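Long-range contacts in penicillin-binding protein A (Mycobacterium tuberculosis, PDB 3UPN), which probably cross-links peptidoglycan as a D,D-transpeptidase of the penicillin-binding protein family, acting in cell wall synthesis and the regulation of cell length: residues Ser244-Phe249 against Thr371-Gly376; Ile392-Gly397 against Ala412-Phe417. All coordinates share one frame; numbering follows the deposited sequence.

Contact 1: residues Ser244-Phe249 against Thr371-Gly376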
loop_
_atom_site.group_PDB
_atom_site.type_symbol
_atom_site.label_atom_id
_atom_site.label_comp_id
_atom_site.label_asym_id
_atom_site.label_seq_id
_atom_site.Cartn_x
_atom_site.Cartn_y
_atom_site.Cartn_z
ATOM N N SER A 244 -0.190 -23.260 -21.597
ATOM C CA SER A 244 0.803 -22.215 -21.796
ATOM C C SER A 244 0.955 -21.382 -20.517
ATOM O O SER A 244 0.072 -21.369 -19.645
ATOM C CB SER A 244 0.454 -21.329 -23.002
ATOM O OG SER A 244 -0.579 -20.409 -22.699
ATOM N N LEU A 245 2.091 -20.710 -20.405
ATOM C CA LEU A 245 2.377 -19.820 -19.279
ATOM C C LEU A 245 1.347 -18.703 -19.196
ATOM O O LEU A 245 0.849 -18.423 -18.110
ATOM C CB LEU A 245 3.805 -19.261 -19.383
ATOM C CG LEU A 245 4.376 -18.277 -18.336
ATOM C CD1 LEU A 245 5.898 -18.179 -18.433
ATOM C CD2 LEU A 245 3.776 -16.903 -18.508
ATOM N N ARG A 246 1.033 -18.058 -20.323
ATOM C CA ARG A 246 -0.000 -17.023 -20.308
ATOM C C ARG A 246 -1.324 -17.550 -19.768
ATOM O O ARG A 246 -1.946 -16.901 -18.928
ATOM C CB ARG A 246 -0.228 -16.371 -21.669
ATOM C CG ARG A 246 -1.520 -15.548 -21.692
ATOM C CD ARG A 246 -1.640 -14.601 -22.874
ATOM N NE ARG A 246 -2.988 -14.015 -22.918
ATOM C CZ ARG A 246 -3.279 -12.736 -22.671
ATOM N NH1 ARG A 246 -2.315 -11.867 -22.374
ATOM N NH2 ARG A 246 -4.540 -12.314 -22.738
ATOM N N GLU A 247 -1.732 -18.731 -20.228
ATOM C CA GLU A 247 -3.008 -19.327 -19.824
ATOM C C GLU A 247 -3.025 -19.670 -18.327
ATOM O O GLU A 247 -4.016 -19.424 -17.655
ATOM C CB GLU A 247 -3.355 -20.562 -20.679
ATOM C CG GLU A 247 -4.812 -21.000 -20.533
ATOM C CD GLU A 247 -5.208 -22.171 -21.430
ATOM O OE1 GLU A 247 -4.317 -22.903 -21.910
ATOM O OE2 GLU A 247 -6.429 -22.354 -21.652
ATOM N N ALA A 248 -1.927 -20.230 -17.817
ATOM C CA ALA A 248 -1.814 -20.543 -16.397
ATOM C C ALA A 248 -1.783 -19.262 -15.546
ATOM O O ALA A 248 -2.335 -19.227 -14.437
ATOM C CB ALA A 248 -0.586 -21.380 -16.140
ATOM N N PHE A 249 -1.133 -18.216 -16.070
ATOM C CA PHE A 249 -1.147 -16.910 -15.410
ATOM C C PHE A 249 -2.553 -16.323 -15.314
ATOM O O PHE A 249 -2.966 -15.917 -14.234
ATOM C CB PHE A 249 -0.222 -15.893 -16.100
ATOM C CG PHE A 249 -0.131 -14.572 -15.370
ATOM C CD1 PHE A 249 0.956 -14.300 -14.534
ATOM C CD2 PHE A 249 -1.145 -13.614 -15.489
ATOM C CE1 PHE A 249 1.048 -13.079 -13.846
ATOM C CE2 PHE A 249 -1.071 -12.403 -14.798
ATOM C CZ PHE A 249 0.037 -12.132 -13.981
ATOM N N THR A 371 2.603 -6.913 -18.412
ATOM C CA THR A 371 1.425 -6.069 -18.654
ATOM C C THR A 371 0.348 -6.794 -19.476
ATOM O O THR A 371 -0.835 -6.800 -19.094
ATOM C CB THR A 371 1.824 -4.744 -19.335
ATOM O OG1 THR A 371 2.707 -4.037 -18.470
ATOM C CG2 THR A 371 0.618 -3.862 -19.601
ATOM N N GLU A 372 0.759 -7.386 -20.602
ATOM C CA GLU A 372 -0.127 -8.177 -21.441
ATOM C C GLU A 372 -0.804 -9.261 -20.615
ATOM O O GLU A 372 -2.020 -9.434 -20.688
ATOM C CB GLU A 372 0.654 -8.818 -22.609
ATOM C CG GLU A 372 1.256 -7.824 -23.607
ATOM C CD GLU A 372 2.203 -8.479 -24.625
ATOM O OE1 GLU A 372 2.108 -9.714 -24.856
ATOM O OE2 GLU A 372 3.046 -7.745 -25.198
ATOM N N LEU A 373 -0.024 -9.987 -19.818
ATOM C CA LEU A 373 -0.579 -11.083 -19.026
ATOM C C LEU A 373 -1.603 -10.577 -18.001
ATOM O O LEU A 373 -2.622 -11.235 -17.751
ATOM C CB LEU A 373 0.529 -11.862 -18.305
ATOM C CG LEU A 373 1.625 -12.623 -19.054
ATOM C CD1 LEU A 373 2.255 -13.663 -18.133
ATOM C CD2 LEU A 373 1.122 -13.276 -20.330
ATOM N N MET A 374 -1.319 -9.407 -17.421
ATOM C CA MET A 374 -2.170 -8.803 -16.406
ATOM C C MET A 374 -3.450 -8.231 -17.020
ATOM O O MET A 374 -4.500 -8.273 -16.390
ATOM C CB MET A 374 -1.400 -7.723 -15.613
ATOM C CG MET A 374 -0.296 -8.283 -14.708
ATOM S SD MET A 374 0.608 -7.041 -13.738
ATOM C CE MET A 374 -0.624 -6.563 -12.526
ATOM N N VAL A 375 -3.361 -7.686 -18.232
ATOM C CA VAL A 375 -4.565 -7.273 -18.965
ATOM C C VAL A 375 -5.464 -8.479 -19.248
ATOM O O VAL A 375 -6.685 -8.364 -19.215
ATOM C CB VAL A 375 -4.240 -6.535 -20.282
ATOM C CG1 VAL A 375 -5.478 -6.421 -21.177
ATOM C CG2 VAL A 375 -3.702 -5.160 -19.983
ATOM N N GLY A 376 -4.846 -9.630 -19.499
ATOM C CA GLY A 376 -5.568 -10.881 -19.704
ATOM C C GLY A 376 -6.200 -11.381 -18.420
ATOM O O GLY A 376 -7.347 -11.785 -18.423
#
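Phe249 sets its ring trans to its own backbone N (chi1 -175°), which carries it toward helix 364-380, while Leu373 turns CG away from its carbonyl carbon (chi1 -63°) and sends both methyl branches to helix 245-250. This is a helix-helix packing in the penicillin-binding transpeptidase domain, with short-segment axes 9.5 Å apart and a signed crossing angle of -46°. Leu373 is the central side chain. Its CB sits over one face of the Phe249 ring as a CH-pi contact, 4.0 Å from the ring centroid and displaced toward the rim. Its two methyls then divide the work: CD1 meets CD2 of Leu245 at 3.6 Å, the two side chains crossing at about a right angle, whereas CD2 rests on CB of Arg246, also at 3.6 Å. CG of Met374 approaches CZ of Phe249 obliquely, at 3.9 Å. Elsewhere the ring packs on Val197 and Thr200 of helix 196-205, and Phe257 of helix 255-264 also touches it. The extended Arg246 chain slides past Leu373 in the opposite direction, bringing its guanidinium to the partner backbone. There Glu372 O lies at the guanidinium edge, near its plane, and takes a weak hydrogen bond from Arg246 NH1 (3.0 Å); this oxygen also accepts the helical bond from Gly376 N. The Glu372 carboxylate stays apart, and the other terminal nitrogen, NH2 of Arg246, lies 3.5 Å from CA of Gly376.

Contact 2: residues Ile392-Gly397 against Ala412-Phe417. With IM2 ((5R)-5-[(1S,2R)-1-formyl-2-hydroxypropyl]-3-[(2-{[(E)-iminomethyl]amino}ethyl)sulfanyl]-4,5-dihydro-1H-pyrrole-2-carbox ylic acid), chain C.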
loop_
_atom_site.group_PDB
_atom_site.type_symbol
_atom_site.label_atom_id
_atom_site.label_comp_id
_atom_site.label_asym_id
_atom_site.label_seq_id
_atom_site.Cartn_x
_atom_site.Cartn_y
_atom_site.Cartn_z
ATOM N N ILE A 392 -7.764 -2.056 -17.743
ATOM C CA ILE A 392 -7.081 -2.279 -16.477
ATOM C C ILE A 392 -6.194 -3.518 -16.587
ATOM O O ILE A 392 -6.631 -4.552 -17.098
ATOM C CB ILE A 392 -8.112 -2.434 -15.299
ATOM C CG1 ILE A 392 -8.927 -1.141 -15.126
ATOM C CG2 ILE A 392 -7.416 -2.854 -14.013
ATOM C CD1 ILE A 392 -10.127 -1.224 -14.164
ATOM N N ALA A 393 -4.946 -3.406 -16.132
ATOM C CA ALA A 393 -4.103 -4.583 -15.946
ATOM C C ALA A 393 -4.133 -4.947 -14.467
ATOM O O ALA A 393 -3.962 -4.075 -13.616
ATOM C CB ALA A 393 -2.701 -4.304 -16.401
ATOM N N SER A 394 -4.360 -6.223 -14.154
ATOM C CA SER A 394 -4.459 -6.630 -12.759
ATOM C C SER A 394 -4.021 -8.054 -12.460
ATOM O O SER A 394 -3.841 -8.872 -13.366
ATOM C CB SER A 394 -5.876 -6.400 -12.219
ATOM O OG SER A 394 -6.811 -7.327 -12.732
ATOM N N LYS A 395 -3.822 -8.313 -11.169
ATOM C CA LYS A 395 -3.721 -9.651 -10.621
ATOM C C LYS A 395 -4.530 -9.732 -9.312
ATOM O O LYS A 395 -4.202 -9.062 -8.322
ATOM C CB LYS A 395 -2.268 -10.049 -10.382
ATOM C CG LYS A 395 -2.070 -11.512 -10.000
ATOM C CD LYS A 395 -2.328 -12.445 -11.186
ATOM C CE LYS A 395 -2.299 -13.913 -10.790
ATOM N NZ LYS A 395 -3.617 -14.364 -10.246
ATOM N N THR A 396 -5.590 -10.538 -9.339
ATOM C CA THR A 396 -6.368 -10.881 -8.157
ATOM C C THR A 396 -5.707 -12.062 -7.450
ATOM O O THR A 396 -4.844 -12.728 -8.018
ATOM C CB THR A 396 -7.817 -11.291 -8.524
ATOM O OG1 THR A 396 -7.778 -12.430 -9.388
ATOM C CG2 THR A 396 -8.545 -10.175 -9.245
ATOM N N GLY A 397 -6.114 -12.334 -6.219
ATOM C CA GLY A 397 -5.607 -13.494 -5.510
ATOM C C GLY A 397 -6.101 -13.659 -4.084
ATOM O O GLY A 397 -6.709 -12.750 -3.517
ATOM N N ALA A 412 -7.879 -11.461 0.883
ATOM C CA ALA A 412 -8.222 -11.158 -0.506
ATOM C C ALA A 412 -7.352 -10.016 -1.024
ATOM O O ALA A 412 -7.353 -8.929 -0.444
ATOM C CB ALA A 412 -9.689 -10.782 -0.617
ATOM N N TRP A 413 -6.632 -10.253 -2.115
ATOM C CA TRP A 413 -5.763 -9.226 -2.718
ATOM C C TRP A 413 -6.230 -8.824 -4.111
ATOM O O TRP A 413 -6.811 -9.628 -4.826
ATOM C CB TRP A 413 -4.345 -9.754 -2.905
ATOM C CG TRP A 413 -3.441 -9.861 -1.717
ATOM C CD1 TRP A 413 -3.150 -10.988 -1.025
ATOM C CD2 TRP A 413 -2.614 -8.817 -1.156
ATOM N NE1 TRP A 413 -2.214 -10.719 -0.042
ATOM C CE2 TRP A 413 -1.871 -9.395 -0.103
ATOM C CE3 TRP A 413 -2.445 -7.446 -1.436
ATOM C CZ2 TRP A 413 -0.958 -8.655 0.678
ATOM C CZ3 TRP A 413 -1.540 -6.718 -0.671
ATOM C CH2 TRP A 413 -0.807 -7.327 0.383
ATOM N N TYR A 414 -5.951 -7.579 -4.485
ATOM C CA TYR A 414 -6.066 -7.103 -5.871
ATOM C C TYR A 414 -4.968 -6.058 -6.069
ATOM O O TYR A 414 -4.862 -5.103 -5.295
ATOM C CB TYR A 414 -7.419 -6.470 -6.090
ATOM C CG TYR A 414 -7.721 -5.953 -7.474
ATOM C CD1 TYR A 414 -7.981 -6.837 -8.543
ATOM C CD2 TYR A 414 -7.825 -4.588 -7.714
ATOM C CE1 TYR A 414 -8.309 -6.366 -9.804
ATOM C CE2 TYR A 414 -8.144 -4.098 -8.991
ATOM C CZ TYR A 414 -8.392 -4.998 -10.026
ATOM O OH TYR A 414 -8.713 -4.525 -11.289
ATOM N N ILE A 415 -4.121 -6.271 -7.068
ATOM C CA ILE A 415 -3.140 -5.260 -7.485
ATOM C C ILE A 415 -3.438 -4.913 -8.939
ATOM O O ILE A 415 -3.804 -5.788 -9.743
ATOM C CB ILE A 415 -1.674 -5.739 -7.283
ATOM C CG1 ILE A 415 -1.333 -6.958 -8.171
ATOM C CG2 ILE A 415 -1.415 -6.039 -5.792
ATOM C CD1 ILE A 415 0.124 -7.354 -8.116
ATOM N N ALA A 416 -3.322 -3.642 -9.281
ATOM C CA ALA A 416 -3.695 -3.222 -10.612
ATOM C C ALA A 416 -3.091 -1.889 -11.007
ATOM O O ALA A 416 -2.637 -1.124 -10.156
ATOM C CB ALA A 416 -5.213 -3.172 -10.734
ATOM N N PHE A 417 -3.076 -1.634 -12.310
ATOM C CA PHE A 417 -2.752 -0.317 -12.841
ATOM C C PHE A 417 -3.610 0.016 -14.058
ATOM O O PHE A 417 -4.130 -0.881 -14.708
ATOM C CB PHE A 417 -1.247 -0.153 -13.092
ATOM C CG PHE A 417 -0.660 -1.107 -14.116
ATOM C CD1 PHE A 417 -0.633 -0.769 -15.468
ATOM C CD2 PHE A 417 -0.100 -2.316 -13.719
ATOM C CE1 PHE A 417 -0.073 -1.635 -16.420
ATOM C CE2 PHE A 417 0.462 -3.190 -14.654
ATOM C CZ PHE A 417 0.481 -2.845 -16.006
HETATM C C7 IM2 C . -4.038 -17.644 -5.533
HETATM C C2 IM2 C . -8.094 -17.353 -6.850
HETATM C C6 IM2 C . -5.342 -18.447 -5.426
HETATM C C5 IM2 C . -6.136 -18.690 -6.727
HETATM C C3 IM2 C . -7.209 -16.865 -7.715
HETATM O O7 IM2 C . -3.333 -17.565 -4.535
HETATM C C61 IM2 C . -5.140 -19.735 -4.587
HETATM O O62 IM2 C . -3.793 -19.893 -4.116
HETATM C C62 IM2 C . -5.568 -21.029 -5.283
HETATM N N4 IM2 C . -6.056 -17.501 -7.578
HETATM C C31 IM2 C . -7.391 -15.811 -8.708
HETATM O O31 IM2 C . -7.811 -16.099 -9.858
HETATM O O32 IM2 C . -7.119 -14.640 -8.375
HETATM S S21 IM2 C . -9.457 -16.579 -6.242
HETATM C C22 IM2 C . -10.585 -16.108 -7.525
HETATM C C23 IM2 C . -10.808 -14.595 -7.506
HETATM N N24 IM2 C . -11.397 -14.253 -8.800
HETATM C C25 IM2 C . -11.474 -13.084 -9.152
HETATM N N26 IM2 C . -11.691 -11.890 -9.316
HETATM C C1 IM2 C . -7.643 -18.720 -6.413
#
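Tyr414 lies back across Ser394 and Thr396 in the antiparallel hairpin that bears the Lys395-Thr396-Gly397 (KTG) motif of penicillin-binding proteins. Its ring is trans to the backbone N (chi1 -179°), and this directs it toward strand 393-399. CG2 of Thr396 meets the ring edge in plane, 3.5 Å from CD1 of Tyr414; farther along, CB of Ser394 reaches CE1 of Tyr414 at 3.4 Å. Both Tyr414 OH and Ser394 OG are hydrogen-bonded to Glu378 OE1, so one carboxylate oxygen of helix 364-380 ties the two together, while CG2 of Ile392 comes up to Tyr414 OH (3.4 Å), the two side chains crossing at about a right angle.

On the other face of the sheet Phe417, with chi1 62°, presents one ring face to the methyl of Ala393, whose CB stands 3.5 Å above the ring plane in a CH-pi contact. CB of Lys395 meets CG1 of Ile415 on this same face. Six backbone bonds join the hydrogen-bonded pairs Ala393-Phe417, Lys395-Ile415 and Gly397-Trp413. Gly397 N to Trp413 O is the most bent of them (138° at the hydrogen), its donor standing above the carbonyl plane.

The Lys395 chain, bent at chi2 and chi4, curls its end away from Ile415: NZ donates to Thr396 O at 3.0 Å and is also hydrogen-bonded to Ser252 OG. Thr396 points its hydroxyl to the imipenem-derived ligand IM2, where OG1 donates to carboxylate oxygen O32 of the ligand at 2.5 Å, a very short separation whose exact value is doubtful.

How the contacts relate
The centres of contacts 1 and 2 lie about 13 Å apart, and strand 393-399 is the next element after helix 364-380, across a short connection, so the two are consecutive in the chain. They also touch: Met374 O is 3.0 Å from Ser394 N, a probable hydrogen bond, CB of Met374 packs on CB of Ala393 at 3.7 Å, and CZ of Phe249 touches CD of Lys395 at 3.7 Å. The last pair places the ring of contact 1 against the KTG lysine. Contact 2 borders the active site directly, Gly397 and the side chain of Ser193, the probable acylated nucleophile, approaching to about 3 Å. The Phe249 side chain is about 9 Å from both the Ser193 side chain and IM2.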